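PDB 1VBK: THUMP domain-containing protein from Pyrococcus horikoshii, which probably binds RNA and ATP, and is a putative thiamine-biosynthesis protein of the ThiI family whose exact function is unknown. Local coordinates for residues E271-E274 against I275-F279. Numbering follows the deposited sequence.
Sequences EVSE and ITEDF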
# COMPACT_ATOMS: atom_id res chain seq x y z
N GLU A 271 16.49 23.92 9.46
CA GLU A 271 15.22 23.42 9.98
C GLU A 271 14.58 22.36 9.09
O GLU A 271 13.53 21.81 9.44
CB GLU A 271 14.26 24.59 10.23
CG GLU A 271 14.60 25.37 11.49
CD GLU A 271 14.48 24.51 12.73
OE1 GLU A 271 13.33 24.19 13.11
OE2 GLU A 271 15.52 24.14 13.32
N VAL A 272 15.23 22.05 7.97
CA VAL A 272 14.72 21.07 7.01
C VAL A 272 13.22 21.26 6.85
O VAL A 272 12.44 20.31 6.89
CB VAL A 272 15.04 19.60 7.40
CG1 VAL A 272 16.54 19.39 7.41
CG2 VAL A 272 14.44 19.26 8.75
N SER A 273 12.82 22.52 6.67
CA SER A 273 11.42 22.87 6.51
C SER A 273 10.76 22.08 5.38
O SER A 273 9.61 21.68 5.49
CB SER A 273 11.30 24.37 6.23
OG SER A 273 12.06 24.73 5.09
N GLU A 274 11.50 21.83 4.30
CA GLU A 274 10.93 21.08 3.20
C GLU A 274 10.57 19.67 3.66
O GLU A 274 9.59 19.09 3.20
CB GLU A 274 11.89 21.02 2.01
CG GLU A 274 11.44 20.08 0.91
CD GLU A 274 11.95 20.48 -0.46
OE1 GLU A 274 13.03 21.10 -0.54
OE2 GLU A 274 11.27 20.16 -1.47
N ILE A 275 11.36 19.12 4.58
CA ILE A 275 11.09 17.78 5.10
C ILE A 275 9.85 17.78 6.00
O ILE A 275 8.99 16.90 5.89
CB ILE A 275 12.31 17.22 5.88
CG1 ILE A 275 13.45 16.93 4.91
CG2 ILE A 275 11.92 15.95 6.63
CD1 ILE A 275 14.74 16.49 5.58
N THR A 276 9.76 18.77 6.88
CA THR A 276 8.62 18.87 7.79
C THR A 276 7.35 19.22 7.00
O THR A 276 6.26 18.73 7.30
CB THR A 276 8.87 19.94 8.87
OG1 THR A 276 9.22 21.18 8.25
CG2 THR A 276 10.02 19.50 9.78
N GLU A 277 7.50 20.08 5.99
CA GLU A 277 6.39 20.47 5.14
C GLU A 277 5.91 19.25 4.36
O GLU A 277 4.71 19.00 4.25
CB GLU A 277 6.82 21.59 4.18
CG GLU A 277 6.84 22.97 4.82
CD GLU A 277 7.70 23.96 4.05
OE1 GLU A 277 7.85 23.80 2.82
OE2 GLU A 277 8.23 24.91 4.68
N ASP A 278 6.87 18.48 3.82
CA ASP A 278 6.57 17.26 3.07
C ASP A 278 5.78 16.31 3.94
O ASP A 278 4.82 15.68 3.49
CB ASP A 278 7.87 16.56 2.64
CG ASP A 278 8.39 17.05 1.32
OD1 ASP A 278 9.47 16.57 0.90
OD2 ASP A 278 7.74 17.90 0.68
N PHE A 279 6.20 16.19 5.19
CA PHE A 279 5.53 15.31 6.12
C PHE A 279 4.06 15.68 6.28
O PHE A 279 3.21 14.82 6.52
CB PHE A 279 6.22 15.38 7.49
CG PHE A 279 5.59 14.50 8.51
CD1 PHE A 279 5.83 13.13 8.52
CD2 PHE A 279 4.70 15.03 9.45
CE1 PHE A 279 5.20 12.30 9.45
CE2 PHE A 279 4.07 14.21 10.38
CZ PHE A 279 4.31 12.84 10.37
O HOH W 1 10.82 22.58 10.03
O HOH W 2 10.58 24.70 2.39
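Ser273 O is gripped by two donors of the next helical turn. Glu277 N donates to Ser273 O at 2.7 Å, nearly along the C=O axis. The hydroxyl of Thr276 comes from the flank, OG1 to Ser273 O 2.8 Å, with the donor tilted 30° from the carbonyl plane. Chi1 of 54° sets OG1 between its own backbone N and carbonyl carbon, and from there it reaches back to this oxygen. A water bridges Thr276 OG1 to Glu271 O, and a second links Glu277 OE1 with Ser273 OG, which also bonds Asn269. Val272, at the N-cap position, accepts from Thr276 N at 3.1 Å through its O. The Val272 side chain crosses that of Ile275, Val272 CB to Ile275 CD1 3.6 Å. Asp278 N bonds Glu274 O at 2.9 Å. The side chains of Glu274 and Asp278 lie side by side and point the same way, their carboxylate planes 66° apart. Both form salt bridges with Lys261, which probably offsets their like charges. Asp278 OD1 also hydrogen-bonds Tyr288 OH. An asparagine in place of Asp278 would probably weaken the hold on Lys261 and could disturb the bond to Tyr288. This is the N-terminal part of helix 273-281, which connects parallel strands 258-260 and 286-287 in a beta-alpha-beta unit.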